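Local coordinates for sugar ABC transporter substrate-binding protein, BlMnBP1 (Bifidobacterium animalis subsp. lactis ATCC 27673, PDB 6I5R) that binds manno-oligosaccharides such as mannobiose outside the cell and probably hands them to its ABC transporter for uptake, at residues T32-F42 against E332-F340; Y141-T149 against F350-I359. One frame throughout, in Å; residues are numbered along the deposited sequence.

Interaction 1. Residues T32-F42 against E332-F340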
ATOM      1  N   THR A  32      31.527  -1.337   4.856  1.00 19.71           N
ATOM      2  CA  THR A  32      31.450  -1.698   3.449  1.00 24.14           C
ATOM      3  C   THR A  32      31.197  -0.476   2.578  1.00 18.70           C
ATOM      4  O   THR A  32      30.398   0.393   2.927  1.00 19.50           O
ATOM      5  CB  THR A  32      30.326  -2.707   3.211  1.00 21.27           C
ATOM      6  OG1 THR A  32      30.426  -3.745   4.190  1.00 21.15           O
ATOM      7  CG2 THR A  32      30.386  -3.303   1.795  1.00 21.26           C
ATOM      8  N   GLY A  33      31.932  -0.376   1.465  1.00 23.28           N
ATOM      9  CA  GLY A  33      31.707   0.677   0.524  1.00 25.04           C
ATOM     10  C   GLY A  33      32.209   2.031   0.925  1.00 22.58           C
ATOM     11  O   GLY A  33      31.914   2.990   0.185  1.00 19.22           O
ATOM     12  N   LYS A  34      32.996   2.101   2.000  1.00 22.23           N
ATOM     13  CA  LYS A  34      33.411   3.427   2.506  1.00 23.62           C
ATOM     14  C   LYS A  34      34.310   4.218   1.530  1.00 22.56           C
ATOM     15  O   LYS A  34      34.499   5.438   1.699  1.00 23.39           O
ATOM     16  CB  LYS A  34      34.140   3.294   3.823  1.00 26.85           C
ATOM     17  CG  LYS A  34      35.397   2.420   3.450  1.00 28.10           C
ATOM     18  CD  LYS A  34      36.053   1.766   4.697  1.00 28.96           C
ATOM     19  CE  LYS A  34      37.214   0.924   4.141  1.00 27.49           C
ATOM     20  NZ  LYS A  34      36.582  -0.291   3.551  1.00 31.04           N
ATOM     21  N   ASP A  35      34.939   3.525   0.570  1.00 24.81           N
ATOM     22  CA  ASP A  35      35.808   4.114  -0.434  1.00 23.03           C
ATOM     23  C   ASP A  35      35.032   4.630  -1.634  1.00 25.90           C
ATOM     24  O   ASP A  35      35.626   5.220  -2.537  1.00 21.42           O
ATOM     25  CB  ASP A  35      36.835   3.064  -0.884  1.00 21.52           C
ATOM     26  CG  ASP A  35      36.190   1.701  -1.291  1.00 26.87           C
ATOM     27  OD1 ASP A  35      35.021   1.352  -0.895  1.00 32.24           O
ATOM     28  OD2 ASP A  35      36.914   0.933  -1.996  1.00 36.31           O
ATOM     29  N   ILE A  36      33.727   4.424  -1.674  1.00 18.62           N
ATOM     30  CA  ILE A  36      32.987   4.779  -2.869  1.00 21.36           C
ATOM     31  C   ILE A  36      32.777   6.278  -2.890  1.00 22.02           C
ATOM     32  O   ILE A  36      32.426   6.886  -1.865  1.00 23.65           O
ATOM     33  CB  ILE A  36      31.643   4.033  -2.935  1.00 22.26           C
ATOM     34  CG1 ILE A  36      31.879   2.526  -2.943  1.00 21.21           C
ATOM     35  CG2 ILE A  36      30.892   4.427  -4.199  1.00 21.23           C
ATOM     36  CD1 ILE A  36      30.582   1.726  -2.759  1.00 25.74           C
ATOM     37  N   LYS A  37      32.954   6.862  -4.072  1.00 22.32           N
ATOM     38  CA  LYS A  37      32.616   8.256  -4.355  1.00 22.88           C
ATOM     39  C   LYS A  37      31.705   8.259  -5.572  1.00 24.10           C
ATOM     40  O   LYS A  37      32.163   8.031  -6.700  1.00 17.48           O
ATOM     41  CB  LYS A  37      33.872   9.085  -4.618  1.00 20.61           C
ATOM     42  CG  LYS A  37      34.942   8.983  -3.517  1.00 22.34           C
ATOM     43  CD  LYS A  37      36.298   9.533  -3.948  1.00 26.62           C
ATOM     44  CE  LYS A  37      37.317   9.469  -2.802  1.00 26.48           C
ATOM     45  NZ  LYS A  37      36.994   8.436  -1.749  1.00 27.11           N
ATOM     46  N   THR A  38      30.412   8.491  -5.358  1.00 25.03           N
ATOM     47  CA  THR A  38      29.484   8.507  -6.481  1.00 18.77           C
ATOM     48  C   THR A  38      28.205   9.223  -6.065  1.00 24.23           C
ATOM     49  O   THR A  38      28.016   9.619  -4.905  1.00 17.82           O
ATOM     50  CB  THR A  38      29.190   7.089  -6.969  1.00 23.17           C
ATOM     51  OG1 THR A  38      28.383   7.121  -8.144  1.00 22.70           O
ATOM     52  CG2 THR A  38      28.439   6.306  -5.912  1.00 25.68           C
ATOM     53  N   THR A  39      27.317   9.352  -7.042  1.00 20.06           N
ATOM     54  CA  THR A  39      26.003   9.931  -6.856  1.00 21.61           C
ATOM     55  C   THR A  39      24.955   8.963  -7.372  1.00 20.98           C
ATOM     56  O   THR A  39      25.099   8.400  -8.459  1.00 20.20           O
ATOM     57  CB  THR A  39      25.897  11.249  -7.600  1.00 24.69           C
ATOM     58  OG1 THR A  39      26.861  12.167  -7.082  1.00 23.75           O
ATOM     59  CG2 THR A  39      24.527  11.822  -7.427  1.00 19.76           C
ATOM     60  N   ILE A  40      23.896   8.796  -6.595  1.00 18.68           N
ATOM     61  CA  ILE A  40      22.776   7.949  -6.972  1.00 20.00           C
ATOM     62  C   ILE A  40      21.511   8.785  -6.957  1.00 21.82           C
ATOM     63  O   ILE A  40      21.374   9.728  -6.171  1.00 17.19           O
ATOM     64  CB  ILE A  40      22.671   6.732  -6.037  1.00 16.46           C
ATOM     65  CG1 ILE A  40      22.501   7.175  -4.591  1.00 19.72           C
ATOM     66  CG2 ILE A  40      23.972   5.885  -6.194  1.00 24.58           C
ATOM     67  CD1 ILE A  40      22.256   6.011  -3.596  1.00 18.76           C
ATOM     68  N   THR A  41      20.594   8.426  -7.855  1.00 17.14           N
ATOM     69  CA  THR A  41      19.313   9.088  -8.023  1.00 17.82           C
ATOM     70  C   THR A  41      18.265   8.151  -7.446  1.00 18.06           C
ATOM     71  O   THR A  41      18.174   6.986  -7.857  1.00 16.39           O
ATOM     72  CB  THR A  41      19.039   9.425  -9.487  1.00 17.21           C
ATOM     73  OG1 THR A  41      19.955  10.450  -9.894  1.00 19.69           O
ATOM     74  CG2 THR A  41      17.621   9.969  -9.664  1.00 24.63           C
ATOM     75  N   PHE A  42      17.484   8.669  -6.500  1.00 16.39           N
ATOM     76  CA  PHE A  42      16.497   7.918  -5.724  1.00 16.39           C
ATOM     77  C   PHE A  42      15.126   8.476  -6.088  1.00 16.39           C
ATOM     78  O   PHE A  42      14.825   9.618  -5.755  1.00 16.39           O
ATOM     79  CB  PHE A  42      16.820   8.073  -4.238  1.00 19.30           C
ATOM     80  CG  PHE A  42      15.729   7.612  -3.292  1.00 16.39           C
ATOM     81  CD1 PHE A  42      14.845   6.613  -3.642  1.00 20.45           C
ATOM     82  CD2 PHE A  42      15.620   8.183  -2.020  1.00 18.53           C
ATOM     83  CE1 PHE A  42      13.886   6.202  -2.757  1.00 17.47           C
ATOM     84  CE2 PHE A  42      14.643   7.764  -1.128  1.00 17.40           C
ATOM     85  CZ  PHE A  42      13.777   6.778  -1.508  1.00 18.68           C
ATOM     86  N   GLU A 332      29.597   0.189  -9.043  1.00 17.96           N
ATOM     87  CA  GLU A 332      29.764   1.151  -7.961  1.00 16.39           C
ATOM     88  C   GLU A 332      28.413   1.684  -7.508  1.00 21.31           C
ATOM     89  O   GLU A 332      28.120   1.711  -6.309  1.00 18.71           O
ATOM     90  CB  GLU A 332      30.690   2.294  -8.410  1.00 20.70           C
ATOM     91  CG  GLU A 332      31.081   3.291  -7.317  1.00 24.30           C
ATOM     92  CD  GLU A 332      32.147   4.304  -7.772  1.00 26.01           C
ATOM     93  OE1 GLU A 332      32.119   4.737  -8.970  1.00 32.85           O
ATOM     94  OE2 GLU A 332      33.051   4.663  -6.938  1.00 39.37           O
ATOM     95  N   LYS A 333      27.561   2.083  -8.465  1.00 16.54           N
ATOM     96  CA  LYS A 333      26.266   2.657  -8.104  1.00 24.75           C
ATOM     97  C   LYS A 333      25.310   1.597  -7.581  1.00 20.77           C
ATOM     98  O   LYS A 333      24.477   1.889  -6.720  1.00 16.39           O
ATOM     99  CB  LYS A 333      25.646   3.388  -9.298  1.00 18.80           C
ATOM    100  CG  LYS A 333      26.482   4.594  -9.711  1.00 20.34           C
ATOM    101  CD  LYS A 333      25.785   5.440 -10.781  1.00 19.98           C
ATOM    102  CE  LYS A 333      26.657   6.634 -11.174  1.00 24.71           C
ATOM    103  NZ  LYS A 333      25.857   7.630 -11.902  1.00 26.07           N
ATOM    104  N   GLN A 334      25.399   0.373  -8.096  1.00 16.39           N
ATOM    105  CA  GLN A 334      24.629  -0.712  -7.505  1.00 18.40           C
ATOM    106  C   GLN A 334      24.968  -0.891  -6.030  1.00 21.53           C
ATOM    107  O   GLN A 334      24.077  -1.050  -5.187  1.00 16.39           O
ATOM    108  CB  GLN A 334      24.876  -2.011  -8.267  1.00 16.39           C
ATOM    109  CG  GLN A 334      24.269  -2.064  -9.643  1.00 20.04           C
ATOM    110  CD  GLN A 334      24.325  -3.440 -10.232  1.00 17.42           C
ATOM    111  OE1 GLN A 334      24.703  -4.366  -9.562  1.00 20.85           O
ATOM    112  NE2 GLN A 334      23.913  -3.587 -11.491  1.00 20.11           N
ATOM    113  N   GLU A 335      26.251  -0.863  -5.693  1.00 17.42           N
ATOM    114  CA  GLU A 335      26.640  -1.067  -4.305  1.00 21.58           C
ATOM    115  C   GLU A 335      26.293   0.149  -3.458  1.00 20.83           C
ATOM    116  O   GLU A 335      25.750   0.012  -2.351  1.00 16.39           O
ATOM    117  CB  GLU A 335      28.141  -1.374  -4.228  1.00 20.62           C
ATOM    118  CG  GLU A 335      28.568  -1.846  -2.854  1.00 20.15           C
ATOM    119  CD  GLU A 335      30.067  -2.005  -2.723  1.00 23.06           C
ATOM    120  OE1 GLU A 335      30.747  -2.187  -3.769  1.00 21.58           O
ATOM    121  OE2 GLU A 335      30.543  -1.975  -1.565  1.00 22.49           O
ATOM    122  N   ALA A 336      26.539   1.352  -3.981  1.00 16.39           N
ATOM    123  CA  ALA A 336      26.135   2.551  -3.262  1.00 20.32           C
ATOM    124  C   ALA A 336      24.639   2.525  -2.977  1.00 16.43           C
ATOM    125  O   ALA A 336      24.201   2.865  -1.879  1.00 16.39           O
ATOM    126  CB  ALA A 336      26.493   3.800  -4.055  1.00 19.49           C
ATOM    127  N   SER A 337      23.852   2.088  -3.957  1.00 16.39           N
ATOM    128  CA  SER A 337      22.399   2.083  -3.797  1.00 18.49           C
ATOM    129  C   SER A 337      21.970   1.054  -2.762  1.00 20.36           C
ATOM    130  O   SER A 337      21.028   1.290  -2.000  1.00 16.39           O
ATOM    131  CB  SER A 337      21.731   1.795  -5.142  1.00 20.11           C
ATOM    132  OG  SER A 337      21.932   2.843  -6.077  1.00 16.39           O
ATOM    133  N   MET A 338      22.643  -0.106  -2.736  1.00 16.39           N
ATOM    134  CA  MET A 338      22.264  -1.160  -1.796  1.00 20.03           C
ATOM    135  C   MET A 338      22.655  -0.782  -0.375  1.00 18.40           C
ATOM    136  O   MET A 338      21.939  -1.116   0.587  1.00 18.10           O
ATOM    137  CB  MET A 338      22.898  -2.497  -2.207  1.00 18.18           C
ATOM    138  CG  MET A 338      22.359  -3.674  -1.427  1.00 21.55           C
ATOM    139  SD  MET A 338      22.928  -5.305  -2.009  1.00 16.80           S
ATOM    140  CE  MET A 338      22.564  -5.296  -3.764  1.00 21.78           C
ATOM    141  N   ILE A 339      23.769  -0.060  -0.232  1.00 16.39           N
ATOM    142  CA  ILE A 339      24.123   0.526   1.058  1.00 16.96           C
ATOM    143  C   ILE A 339      23.044   1.497   1.526  1.00 16.39           C
ATOM    144  O   ILE A 339      22.595   1.435   2.671  1.00 16.39           O
ATOM    145  CB  ILE A 339      25.497   1.210   0.964  1.00 18.25           C
ATOM    146  CG1 ILE A 339      26.554   0.149   0.661  1.00 19.21           C
ATOM    147  CG2 ILE A 339      25.802   1.977   2.234  1.00 17.25           C
ATOM    148  CD1 ILE A 339      27.960   0.692   0.409  1.00 20.29           C
ATOM    149  N   PHE A 340      22.595   2.408   0.649  1.00 16.39           N
ATOM    150  CA  PHE A 340      21.563   3.355   1.058  1.00 16.39           C
ATOM    151  C   PHE A 340      20.256   2.644   1.418  1.00 18.52           C
ATOM    152  O   PHE A 340      19.586   3.016   2.384  1.00 16.39           O
ATOM    153  CB  PHE A 340      21.328   4.394  -0.050  1.00 16.96           C
ATOM    154  CG  PHE A 340      20.267   5.396   0.305  1.00 18.10           C
ATOM    155  CD1 PHE A 340      20.509   6.350   1.279  1.00 16.39           C
ATOM    156  CD2 PHE A 340      19.033   5.363  -0.307  1.00 17.55           C
ATOM    157  CE1 PHE A 340      19.534   7.240   1.654  1.00 20.36           C
ATOM    158  CE2 PHE A 340      18.041   6.271   0.062  1.00 18.89           C
ATOM    159  CZ  PHE A 340      18.304   7.212   1.033  1.00 21.77           C
TER
HETATM  160  O   HOH W   1      22.957   8.118 -11.208  1.00 28.18           O
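I40 lays its two branches over the helix 332-340, CG2 against A336 CB at 3.9 Å and CD1 against F340 CB at 4.0 Å. This is helix-on-sheet packing in the alpha/beta lobe of a periplasmic-binding-protein fold: strand 38-42 runs at 63° to the helix, their axes 8.5 Å apart at closest approach. CG1 of I40 sits between the backbone N and the carbonyl carbon (chi1 59°), which swings CD1 along the helix to F340 and leaves CG2 against A336 and S337. Two residues earlier on the strand, T38 sets CG2 on the same A336 CB, while its OG1 lies beside the extended aliphatic chain of K333. Ahead of the strand, a type I turn from G33 to I36 brings its two end residues onto the helix. I36 spreads its branches, CG2 over E332 CG and CD1 against the carboxylate carbon of E335 and I339 CD1. A side chain on G33 would collide with I339 CD1. F340 turns its edge to the face of F42 in an offset edge-to-face pair, centroids 5.5 Å apart and planes at 61°; W59 packs edge-to-face with F42, and F66 with F340. No direct hydrogen bond joins the segments. A water accepts from K333 NZ at 3.0 Å and gives a weak bond to T39 O, while K333 O is gripped from opposite faces of its plane by S337 N and, at 2.8 Å, by S337 OG.

Interaction 2. Residues Y141-T149 against F350-I359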
ATOM      1  N   TYR A 141      14.015  -9.020  -4.907  1.00 16.39           N
ATOM      2  CA  TYR A 141      14.325  -7.848  -5.717  1.00 17.23           C
ATOM      3  C   TYR A 141      13.816  -6.533  -5.128  1.00 16.39           C
ATOM      4  O   TYR A 141      14.153  -5.461  -5.652  1.00 16.39           O
ATOM      5  CB  TYR A 141      13.741  -8.026  -7.123  1.00 19.18           C
ATOM      6  CG  TYR A 141      14.346  -9.163  -7.875  1.00 17.95           C
ATOM      7  CD1 TYR A 141      13.798 -10.448  -7.834  1.00 16.39           C
ATOM      8  CD2 TYR A 141      15.468  -8.956  -8.663  1.00 16.39           C
ATOM      9  CE1 TYR A 141      14.361 -11.473  -8.550  1.00 16.39           C
ATOM     10  CE2 TYR A 141      16.041  -9.968  -9.347  1.00 16.39           C
ATOM     11  CZ  TYR A 141      15.485 -11.223  -9.314  1.00 20.49           C
ATOM     12  OH  TYR A 141      16.096 -12.238 -10.036  1.00 16.39           O
ATOM     13  N   GLY A 142      13.018  -6.579  -4.077  1.00 16.39           N
ATOM     14  CA  GLY A 142      12.567  -5.369  -3.417  1.00 16.44           C
ATOM     15  C   GLY A 142      12.529  -5.551  -1.916  1.00 18.03           C
ATOM     16  O   GLY A 142      12.268  -6.640  -1.407  1.00 16.39           O
ATOM     17  N   ILE A 143      12.814  -4.460  -1.210  1.00 16.39           N
ATOM     18  CA  ILE A 143      12.704  -4.382   0.242  1.00 16.39           C
ATOM     19  C   ILE A 143      11.666  -3.315   0.576  1.00 18.56           C
ATOM     20  O   ILE A 143      11.743  -2.191   0.073  1.00 16.39           O
ATOM     21  CB  ILE A 143      14.054  -4.038   0.896  1.00 17.10           C
ATOM     22  CG1 ILE A 143      15.128  -5.049   0.461  1.00 16.39           C
ATOM     23  CG2 ILE A 143      13.920  -3.969   2.413  1.00 21.70           C
ATOM     24  CD1 ILE A 143      16.464  -4.910   1.196  1.00 16.39           C
ATOM     25  N   ALA A 144      10.721  -3.649   1.449  1.00 16.40           N
ATOM     26  CA  ALA A 144       9.643  -2.720   1.744  1.00 16.39           C
ATOM     27  C   ALA A 144      10.165  -1.499   2.489  1.00 19.07           C
ATOM     28  O   ALA A 144      11.095  -1.589   3.288  1.00 16.39           O
ATOM     29  CB  ALA A 144       8.561  -3.418   2.572  1.00 16.39           C
ATOM     30  N   ASN A 145       9.552  -0.341   2.205  1.00 17.76           N
ATOM     31  CA  ASN A 145       9.941   0.892   2.890  1.00 16.39           C
ATOM     32  C   ASN A 145       9.474   0.863   4.348  1.00 20.91           C
ATOM     33  O   ASN A 145      10.164   1.369   5.247  1.00 16.39           O
ATOM     34  CB  ASN A 145       9.387   2.120   2.144  1.00 16.39           C
ATOM     35  CG  ASN A 145       7.861   2.082   1.949  1.00 19.92           C
ATOM     36  OD1 ASN A 145       7.196   1.132   2.322  1.00 16.39           O
ATOM     37  ND2 ASN A 145       7.314   3.150   1.353  1.00 17.20           N
ATOM     38  N   ASN A 146       8.290   0.301   4.590  1.00 16.39           N
ATOM     39  CA  ASN A 146       7.808  -0.046   5.915  1.00 21.89           C
ATOM     40  C   ASN A 146       6.561  -0.900   5.767  1.00 22.45           C
ATOM     41  O   ASN A 146       5.913  -0.914   4.717  1.00 16.39           O
ATOM     42  CB  ASN A 146       7.530   1.184   6.789  1.00 23.24           C
ATOM     43  CG  ASN A 146       6.550   2.175   6.161  1.00 19.51           C
ATOM     44  OD1 ASN A 146       6.188   2.070   5.008  1.00 21.76           O
ATOM     45  ND2 ASN A 146       6.160   3.174   6.935  1.00 26.61           N
ATOM     46  N   GLY A 147       6.263  -1.647   6.830  1.00 21.10           N
ATOM     47  CA  GLY A 147       5.096  -2.506   6.840  1.00 16.39           C
ATOM     48  C   GLY A 147       3.886  -1.682   7.231  1.00 19.65           C
ATOM     49  O   GLY A 147       3.917  -0.931   8.206  1.00 16.39           O
ATOM     50  N   VAL A 148       2.829  -1.785   6.435  1.00 16.39           N
ATOM     51  CA  VAL A 148       1.623  -1.020   6.673  1.00 16.39           C
ATOM     52  C   VAL A 148       0.464  -1.995   6.737  1.00 17.53           C
ATOM     53  O   VAL A 148       0.534  -3.121   6.241  1.00 16.39           O
ATOM     54  CB  VAL A 148       1.383   0.026   5.574  1.00 17.27           C
ATOM     55  CG1 VAL A 148       2.423   1.136   5.639  1.00 17.31           C
ATOM     56  CG2 VAL A 148       1.386  -0.656   4.185  1.00 16.43           C
ATOM     57  N   THR A 149      -0.607  -1.564   7.379  1.00 16.39           N
ATOM     58  CA  THR A 149      -1.853  -2.294   7.273  1.00 19.61           C
ATOM     59  C   THR A 149      -2.850  -1.431   6.520  1.00 22.43           C
ATOM     60  O   THR A 149      -2.623  -0.237   6.292  1.00 22.01           O
ATOM     61  CB  THR A 149      -2.406  -2.646   8.641  1.00 21.40           C
ATOM     62  OG1 THR A 149      -2.393  -1.462   9.436  1.00 23.30           O
ATOM     63  CG2 THR A 149      -1.563  -3.749   9.281  1.00 23.66           C
ATOM     64  N   PHE A 350      12.932   5.637   9.149  1.00 23.22           N
ATOM     65  CA  PHE A 350      11.793   5.973   8.294  1.00 16.39           C
ATOM     66  C   PHE A 350      10.502   5.314   8.792  1.00 22.25           C
ATOM     67  O   PHE A 350       9.469   5.970   8.934  1.00 16.70           O
ATOM     68  CB  PHE A 350      12.096   5.572   6.837  1.00 19.11           C
ATOM     69  CG  PHE A 350      10.970   5.844   5.895  1.00 21.82           C
ATOM     70  CD1 PHE A 350       9.973   4.882   5.643  1.00 24.56           C
ATOM     71  CD2 PHE A 350      10.865   7.060   5.273  1.00 18.02           C
ATOM     72  CE1 PHE A 350       8.914   5.155   4.798  1.00 19.28           C
ATOM     73  CE2 PHE A 350       9.790   7.323   4.421  1.00 25.82           C
ATOM     74  CZ  PHE A 350       8.824   6.355   4.186  1.00 19.27           C
ATOM     75  N   ALA A 351      10.545   4.015   9.077  1.00 25.30           N
ATOM     76  CA  ALA A 351       9.335   3.337   9.507  1.00 21.45           C
ATOM     77  C   ALA A 351       8.802   3.906  10.822  1.00 20.93           C
ATOM     78  O   ALA A 351       7.588   4.139  10.955  1.00 29.17           O
ATOM     79  CB  ALA A 351       9.606   1.835   9.610  1.00 28.22           C
ATOM     80  N   LYS A 352       9.680   4.138  11.807  1.00 20.30           N
ATOM     81  CA  LYS A 352       9.233   4.718  13.074  1.00 24.06           C
ATOM     82  C   LYS A 352       8.590   6.089  12.866  1.00 25.93           C
ATOM     83  O   LYS A 352       7.674   6.466  13.605  1.00 32.18           O
ATOM     84  CB  LYS A 352      10.421   4.777  14.052  1.00 21.86           C
ATOM     85  CG  LYS A 352      10.152   5.405  15.391  1.00 28.45           C
ATOM     86  CD  LYS A 352      11.342   5.196  16.372  1.00 26.80           C
ATOM     87  CE  LYS A 352      12.581   5.990  15.978  1.00 31.33           C
ATOM     88  NZ  LYS A 352      12.404   7.451  16.336  1.00 32.72           N
ATOM     89  N   ASN A 353       9.000   6.809  11.825  1.00 26.88           N
ATOM     90  CA  ASN A 353       8.578   8.203  11.665  1.00 20.38           C
ATOM     91  C   ASN A 353       7.316   8.362  10.848  1.00 28.54           C
ATOM     92  O   ASN A 353       6.503   9.260  11.113  1.00 31.09           O
ATOM     93  CB  ASN A 353       9.741   8.981  11.066  1.00 24.93           C
ATOM     94  CG  ASN A 353      10.845   9.120  12.035  1.00 26.03           C
ATOM     95  OD1 ASN A 353      10.590   9.080  13.238  1.00 37.74           O
ATOM     96  ND2 ASN A 353      12.079   9.254  11.557  1.00 23.88           N
ATOM     97  N   GLU A 354       7.112   7.482   9.889  1.00 21.40           N
ATOM     98  CA  GLU A 354       5.952   7.488   9.031  1.00 22.11           C
ATOM     99  C   GLU A 354       4.886   6.543   9.534  1.00 21.36           C
ATOM    100  O   GLU A 354       4.022   6.125   8.758  1.00 24.90           O
ATOM    101  CB  GLU A 354       6.401   7.137   7.616  1.00 21.65           C
ATOM    102  CG  GLU A 354       7.385   8.146   7.082  1.00 24.56           C
ATOM    103  CD  GLU A 354       6.763   9.516   6.926  1.00 23.07           C
ATOM    104  OE1 GLU A 354       5.632   9.603   6.408  1.00 18.17           O
ATOM    105  OE2 GLU A 354       7.415  10.513   7.325  1.00 23.54           O
ATOM    106  N   GLY A 355       4.954   6.177  10.809  1.00 24.13           N
ATOM    107  CA  GLY A 355       3.896   5.401  11.421  1.00 22.95           C
ATOM    108  C   GLY A 355       3.751   3.989  10.910  1.00 23.05           C
ATOM    109  O   GLY A 355       2.639   3.476  10.861  1.00 22.80           O
ATOM    110  N   GLY A 356       4.850   3.340  10.524  1.00 21.60           N
ATOM    111  CA  GLY A 356       4.796   1.999  10.006  1.00 24.05           C
ATOM    112  C   GLY A 356       5.659   1.013  10.780  1.00 22.24           C
ATOM    113  O   GLY A 356       6.418   1.368  11.683  1.00 16.66           O
ATOM    114  N   ILE A 357       5.573  -0.227  10.334  1.00 18.97           N
ATOM    115  CA  ILE A 357       6.243  -1.346  11.018  1.00 19.27           C
ATOM    116  C   ILE A 357       7.631  -1.481  10.439  1.00 20.68           C
ATOM    117  O   ILE A 357       7.787  -1.603   9.212  1.00 16.58           O
ATOM    118  CB  ILE A 357       5.433  -2.637  10.844  1.00 19.44           C
ATOM    119  CG1 ILE A 357       4.113  -2.513  11.601  1.00 22.49           C
ATOM    120  CG2 ILE A 357       6.250  -3.845  11.279  1.00 21.47           C
ATOM    121  CD1 ILE A 357       3.039  -3.350  10.959  1.00 22.10           C
ATOM    122  N   PRO A 358       8.690  -1.460  11.269  1.00 23.19           N
ATOM    123  CA  PRO A 358      10.051  -1.597  10.733  1.00 16.70           C
ATOM    124  C   PRO A 358      10.243  -2.930  10.039  1.00 16.39           C
ATOM    125  O   PRO A 358       9.621  -3.942  10.381  1.00 16.57           O
ATOM    126  CB  PRO A 358      10.961  -1.490  11.964  1.00 22.36           C
ATOM    127  CG  PRO A 358      10.112  -1.227  13.130  1.00 22.91           C
ATOM    128  CD  PRO A 358       8.659  -1.357  12.740  1.00 21.33           C
ATOM    129  N   ILE A 359      11.126  -2.908   9.045  1.00 20.39           N
ATOM    130  CA  ILE A 359      11.359  -4.053   8.184  1.00 19.71           C
ATOM    131  C   ILE A 359      12.596  -4.850   8.583  1.00 20.04           C
ATOM    132  O   ILE A 359      12.684  -6.038   8.234  1.00 21.25           O
ATOM    133  CB  ILE A 359      11.431  -3.570   6.716  1.00 21.57           C
ATOM    134  CG1 ILE A 359      10.088  -2.931   6.367  1.00 19.42           C
ATOM    135  CG2 ILE A 359      11.767  -4.697   5.774  1.00 16.39           C
ATOM    136  CD1 ILE A 359       8.952  -3.863   6.339  1.00 21.14           C
TER
HETATM  137  O   HOH W   2      11.964  -0.056   7.505  1.00 24.74           O
HETATM  138  O   HOH W   3       2.028   0.299   9.853  1.00 16.96           O
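G147 and I357 form a single antiparallel bridge, a hydrogen-bonded pair fastening the loop after helix 350-353 to strand 139-155 of the solute-binding-protein fold. Both bonds, G147 N to I357 O and I357 N to G147 O, measure 2.8 Å, are nearly straight (174° and 170°) and meet a carbonyl lone pair in plane. I359 wedges beside the bridge: a bent chain (chi2 -67°) turns its CD1 back to 3.5 Å from G147 N and onto A144 CB, CG1 rests on A144 O and N146 CA, and CG2, opposite the backbone N about the first torsion, meets I143 CG2. Exchanging I359 for an alanine would probably open a gap beside A144 CB and N146 CA, leaving I143 CG2 without this partner. N146 places CB on A351 CB at 3.6 Å, and F350 brings CD1 to N145 O. Further out, E354 lays CG over one face of the F350 ring, near its rim; OE2 is hydrogen-bonded to Y54 OH, OE1 salt-bridged to R46 of the glycan pocket. N145 OD1 accepts from N146 N and Y321 N, and ND2 donates to D320, so pocket residues help position this bend. A water donates to N145 O (3.2 Å) and accepts weakly from I359 N.

How the interactions relate
From the N terminus, the chain passes through 32-42, then 141-149, then 332-340 and finally 350-359. Interaction 1 closes a loop of 289 intervening residues and interaction 2 one of 200; because their segments alternate, the two closures cross rather than nest. Helices 331-346 and 350-353 follow each other in sequence, so a single late stretch of chain supplies the second partner of both. Interaction 1 ties that stretch to strand 38-44, and interaction 2 ties it to strand 139-155, where the N145 side chain lies about 5 Å from a mannose unit of the bound mannobiose. Both strands belong to one mixed sheet. The contacts do not touch: their centres lie 22 Å apart, their nearest atoms about 7 Å.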